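Bacilliredoxin BrxA (Bacillus subtilis, PDB 3FHK) reduces mixed disulfides between proteins and bacillithiol, removing bacillithiol from its target proteins, and acts as a dithiol bacilliredoxin with a CXC catalytic motif. Local coordinates at residues V50-V55 with S107-L112; T68-Q73 with E134-L139. The protein carries 2 engineered substitutions. One frame throughout, in Å; residues are numbered along the deposited sequence.

Contact 1 of 2, residues V50-V55 with S107-L112; sequences VVVNSV and SPSMAL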
loop_
_atom_site.group_PDB
_atom_site.type_symbol
_atom_site.label_atom_id
_atom_site.label_comp_id
_atom_site.label_asym_id
_atom_site.label_seq_id
_atom_site.Cartn_x
_atom_site.Cartn_y
_atom_site.Cartn_z
ATOM N N VAL A 50 20.784 -1.420 29.124
ATOM C CA VAL A 50 19.488 -1.309 28.497
ATOM C C VAL A 50 19.730 -0.689 27.134
ATOM O O VAL A 50 20.425 0.330 27.005
ATOM C CB VAL A 50 18.536 -0.404 29.327
ATOM C CG1 VAL A 50 17.215 -0.179 28.592
ATOM C CG2 VAL A 50 18.293 -1.009 30.733
ATOM N N VAL A 51 19.186 -1.317 26.105
ATOM C CA VAL A 51 19.238 -0.731 24.777
ATOM C C VAL A 51 17.836 -0.343 24.356
ATOM O O VAL A 51 16.922 -1.169 24.335
ATOM C CB VAL A 51 19.837 -1.689 23.738
ATOM C CG1 VAL A 51 19.771 -1.065 22.340
ATOM C CG2 VAL A 51 21.271 -2.037 24.115
ATOM N N VAL A 52 17.663 0.933 24.061
ATOM C CA VAL A 52 16.419 1.385 23.476
ATOM C C VAL A 52 16.543 1.284 21.970
ATOM O O VAL A 52 17.211 2.103 21.323
ATOM C CB VAL A 52 16.083 2.807 23.893
ATOM C CG1 VAL A 52 14.839 3.274 23.153
ATOM C CG2 VAL A 52 15.870 2.848 25.390
ATOM N N ASN A 53 15.904 0.254 21.430
ATOM C CA ASN A 53 16.049 -0.110 20.036
ATOM C C ASN A 53 15.171 0.780 19.161
ATOM O O ASN A 53 14.337 1.524 19.678
ATOM C CB ASN A 53 15.703 -1.590 19.858
ATOM C CG ASN A 53 16.341 -2.199 18.621
ATOM O OD1 ASN A 53 17.078 -1.532 17.891
ATOM N ND2 ASN A 53 16.048 -3.470 18.374
ATOM N N SER A 54 15.375 0.711 17.847
ATOM C CA SER A 54 14.677 1.581 16.900
ATOM C C SER A 54 14.841 1.050 15.474
ATOM O O SER A 54 15.773 0.309 15.191
ATOM C CB SER A 54 15.232 3.010 16.991
ATOM O OG SER A 54 14.900 3.779 15.838
ATOM N N VAL A 55 13.944 1.447 14.575
ATOM C CA VAL A 55 13.988 1.000 13.179
ATOM C C VAL A 55 14.989 1.775 12.307
ATOM O O VAL A 55 15.383 1.323 11.231
ATOM C CB VAL A 55 12.586 1.100 12.536
ATOM C CG1 VAL A 55 12.629 0.691 11.081
ATOM C CG2 VAL A 55 11.606 0.228 13.285
ATOM N N SER A 107 15.998 7.826 20.586
ATOM C CA SER A 107 15.959 6.492 20.003
ATOM C C SER A 107 16.841 6.467 18.751
ATOM O O SER A 107 16.681 7.312 17.867
ATOM C CB SER A 107 14.509 6.187 19.622
ATOM O OG SER A 107 14.355 4.856 19.200
ATOM N N PRO A 108 17.795 5.524 18.673
ATOM C CA PRO A 108 18.147 4.547 19.702
ATOM C C PRO A 108 18.863 5.253 20.834
ATOM O O PRO A 108 19.351 6.360 20.651
ATOM C CB PRO A 108 19.147 3.641 18.974
ATOM C CG PRO A 108 19.791 4.575 17.977
ATOM C CD PRO A 108 18.620 5.337 17.460
ATOM N N SER A 109 18.921 4.624 21.995
ATOM C CA SER A 109 19.725 5.158 23.081
ATOM C C SER A 109 20.082 3.999 24.000
ATOM O O SER A 109 19.558 2.898 23.843
ATOM C CB SER A 109 18.988 6.298 23.807
ATOM O OG SER A 109 17.744 5.866 24.343
ATOM N N MET A 110 20.983 4.230 24.944
ATOM C CA MET A 110 21.419 3.152 25.826
ATOM C C MET A 110 21.600 3.656 27.261
ATOM O O MET A 110 22.047 4.778 27.481
ATOM C CB MET A 110 22.716 2.540 25.303
ATOM C CG MET A 110 22.593 1.874 23.926
ATOM S SD MET A 110 24.149 1.167 23.321
ATOM C CE MET A 110 24.722 2.508 22.292
ATOM N N ALA A 111 21.231 2.832 28.235
ATOM C CA ALA A 111 21.540 3.135 29.618
ATOM C C ALA A 111 22.242 1.979 30.311
ATOM O O ALA A 111 21.852 0.817 30.161
ATOM C CB ALA A 111 20.276 3.539 30.397
ATOM N N LEU A 112 23.294 2.325 31.051
ATOM C CA LEU A 112 23.937 1.435 32.000
ATOM C C LEU A 112 23.308 1.698 33.371
ATOM O O LEU A 112 23.344 2.831 33.875
ATOM C CB LEU A 112 25.439 1.722 32.062
ATOM C CG LEU A 112 26.424 0.549 32.174
ATOM C CD1 LEU A 112 27.669 0.951 32.956
ATOM C CD2 LEU A 112 25.792 -0.687 32.793
#
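P108 meets the 50-55 segment by the rim of its ring: CB lies 3.4 Å from V52 O, and CD faces S54 CB at 4.1 Å. N53 points away from 107-112, its carboxamide OD1 taking hydrogen bonds from S54 N (weak) and R64 NH1, its ND2 giving one to M19 O. Farther along, one face of the paired strands carries V51 and M110, side by side with V51 CG2 4.1 Å from M110 CG; the other carries V50 beside A111 and V52 beside S109. The strands, the middle one of a thioredoxin-like sheet and its neighbour, run antiparallel at 167°, and the peptide bond before P108 is cis, the hallmark proline of that superfamily, here packed on C58 of the C56-G57-C58 motif. Two hydrogen-bonded pairs close the backbones: V50 with A111, where V50 N reaches A111 O at 2.7 Å in an almost straight bond (177° at the hydrogen), and V52 with S109, where S109 N uses an in-plane lone pair of V52 O at 3.1 Å. S109 OG sits between its own N and carbonyl carbon (chi1 59°), 3.5 Å from V52 CB, and is hydrogen-bonded to S106 O. Back beside P108, S107 OG comes within 3.0 Å of S54 CB, while S54 OG is hydrogen-bonded to C56 N.

Contact 2 of 2, residues T68-Q73 with E134-L139; sequences TQAVLQ and EIMKNL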
loop_
_atom_site.group_PDB
_atom_site.type_symbol
_atom_site.label_atom_id
_atom_site.label_comp_id
_atom_site.label_asym_id
_atom_site.label_seq_id
_atom_site.Cartn_x
_atom_site.Cartn_y
_atom_site.Cartn_z
ATOM N N THR A 68 26.120 -5.029 21.138
ATOM C CA THR A 68 26.344 -6.470 21.208
ATOM C C THR A 68 27.834 -6.817 21.202
ATOM O O THR A 68 28.255 -7.776 21.844
ATOM C CB THR A 68 25.588 -7.234 20.084
ATOM O OG1 THR A 68 26.101 -6.856 18.800
ATOM C CG2 THR A 68 24.095 -6.920 20.150
ATOM N N GLN A 69 28.623 -6.019 20.487
ATOM C CA GLN A 69 30.061 -6.238 20.413
ATOM C C GLN A 69 30.773 -5.800 21.689
ATOM O O GLN A 69 31.681 -6.488 22.163
ATOM C CB GLN A 69 30.656 -5.553 19.175
ATOM C CG GLN A 69 30.294 -6.258 17.862
ATOM C CD GLN A 69 30.528 -5.403 16.623
ATOM O OE1 GLN A 69 29.746 -5.445 15.672
ATOM N NE2 GLN A 69 31.606 -4.626 16.628
ATOM N N ALA A 70 30.365 -4.664 22.250
ATOM C CA ALA A 70 30.980 -4.187 23.483
ATOM C C ALA A 70 30.794 -5.227 24.578
ATOM O O ALA A 70 31.712 -5.525 25.348
ATOM C CB ALA A 70 30.375 -2.833 23.909
ATOM N N VAL A 71 29.599 -5.806 24.612
ATOM C CA VAL A 71 29.237 -6.781 25.631
ATOM C C VAL A 71 29.966 -8.117 25.496
ATOM O O VAL A 71 30.225 -8.806 26.494
ATOM C CB VAL A 71 27.715 -6.996 25.639
ATOM C CG1 VAL A 71 27.364 -8.406 26.018
ATOM C CG2 VAL A 71 27.053 -5.987 26.596
ATOM N N LEU A 72 30.299 -8.484 24.263
ATOM C CA LEU A 72 30.934 -9.764 24.006
ATOM C C LEU A 72 32.453 -9.663 24.070
ATOM O O LEU A 72 33.142 -10.652 24.353
ATOM C CB LEU A 72 30.507 -10.285 22.638
ATOM C CG LEU A 72 29.097 -10.862 22.526
ATOM C CD1 LEU A 72 28.771 -11.132 21.061
ATOM C CD2 LEU A 72 28.972 -12.139 23.359
ATOM N N GLN A 73 32.965 -8.459 23.822
ATOM C CA GLN A 73 34.400 -8.254 23.664
ATOM C C GLN A 73 35.120 -7.750 24.916
ATOM O O GLN A 73 36.308 -8.010 25.098
ATOM C CB GLN A 73 34.658 -7.307 22.494
ATOM C CG GLN A 73 34.341 -7.936 21.143
ATOM C CD GLN A 73 34.419 -6.944 20.003
ATOM O OE1 GLN A 73 33.704 -7.072 19.007
ATOM N NE2 GLN A 73 35.282 -5.937 20.147
ATOM N N GLU A 134 34.119 4.799 18.234
ATOM C CA GLU A 134 33.821 5.804 19.249
ATOM C C GLU A 134 32.765 5.284 20.211
ATOM O O GLU A 134 32.888 5.421 21.423
ATOM C CB GLU A 134 33.323 7.110 18.611
ATOM C CG GLU A 134 34.326 7.837 17.703
ATOM C CD GLU A 134 33.721 9.063 17.010
ATOM O OE1 GLU A 134 32.675 9.572 17.473
ATOM O OE2 GLU A 134 34.294 9.524 16.003
ATOM N N ILE A 135 31.718 4.686 19.664
ATOM C CA ILE A 135 30.589 4.284 20.490
ATOM C C ILE A 135 30.930 3.099 21.383
ATOM O O ILE A 135 30.531 3.063 22.538
ATOM C CB ILE A 135 29.343 3.993 19.635
ATOM C CG1 ILE A 135 29.145 5.126 18.626
ATOM C CG2 ILE A 135 28.105 3.835 20.516
ATOM C CD1 ILE A 135 27.801 5.116 17.949
ATOM N N MET A 136 31.671 2.134 20.851
ATOM C CA MET A 136 32.072 0.988 21.652
ATOM C C MET A 136 33.037 1.403 22.766
ATOM O O MET A 136 32.962 0.889 23.885
ATOM C CB MET A 136 32.677 -0.105 20.771
ATOM C CG MET A 136 31.800 -1.340 20.640
ATOM S SD MET A 136 32.594 -2.561 19.602
ATOM C CE MET A 136 32.953 -1.508 18.206
ATOM N N LYS A 137 33.933 2.339 22.453
ATOM C CA LYS A 137 34.845 2.898 23.443
ATOM C C LYS A 137 34.042 3.600 24.533
ATOM O O LYS A 137 34.421 3.597 25.704
ATOM C CB LYS A 137 35.812 3.880 22.777
ATOM C CG LYS A 137 36.881 4.449 23.709
ATOM N N ASN A 138 32.928 4.203 24.132
ATOM C CA ASN A 138 32.016 4.837 25.066
ATOM C C ASN A 138 31.456 3.793 26.024
ATOM O O ASN A 138 31.551 3.937 27.237
ATOM C CB ASN A 138 30.885 5.527 24.294
ATOM C CG ASN A 138 29.968 6.347 25.188
ATOM O OD1 ASN A 138 29.861 6.101 26.389
ATOM N ND2 ASN A 138 29.286 7.324 24.595
ATOM N N LEU A 139 30.874 2.737 25.465
ATOM C CA LEU A 139 30.297 1.657 26.260
ATOM C C LEU A 139 31.328 0.991 27.163
ATOM O O LEU A 139 31.092 0.811 28.355
ATOM C CB LEU A 139 29.679 0.595 25.347
ATOM C CG LEU A 139 28.263 0.863 24.854
ATOM C CD1 LEU A 139 27.876 -0.090 23.739
ATOM C CD2 LEU A 139 27.290 0.750 26.015
#
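M136 lays its thioether against Q69 and A70. SD touches Q69 CB at 3.6 Å, and the glutamine chain crosses it at a slant, with NE2 of Q69 3.8 Å from SD and 3.7 Å from CE. The bend at the last torsion (chi3 -52°) puts the methyl CE beside that amide nitrogen. One carbon back, M136 CG packs on A70 CB at 3.9 Å. The methyl of A70 is shared: L139, one turn on from M136, brings CD1 to 3.7 Å and CB to 3.8 Å of it. Replacing M136 by an alanine would probably open a gap between the helices and leave Q69 CB and its amide end without the sulfur and methyl they rest on.

Around this core of contacts, T140 and F143 of helix 132-146 also touch A70, and M132 touches Q69. L139 sits on L49 and I122, and N138 OD1 is hydrogen-bonded to H120 NE2, so helix 132-146 is held to the sheet as well as to its neighbour. The axes of 68-73 and 134-139 approach to 9.3 Å and cross at -50°; A70 and M136 are the residues whose CA atoms come nearest, 5.6 Å apart. No hydrogen bond crosses between the two segments; their hold on each other is dispersion and shape, with the polar ends of Q69 and Q73 at the more open margin.

The centre of contact 1 lies about 3 Å from the centre of the chain and nearly all of it is buried; contact 2, its centre about 13 Å from that point, is only partly buried. Strand 47-53 and helix 57-73 follow each other in the chain, so the first halves of the two contacts are the strand and helix of one beta-alpha unit, while the second halves come from strand 109-114 and helix 132-146. The contacts meet where M110 SD reaches L139 CD1 at 4.0 Å and M110 CE packs on I135. Backbone hydrogen bonds fix the strands beside the catalytic cysteines; between the helices, away from that site, side chains alone do the work.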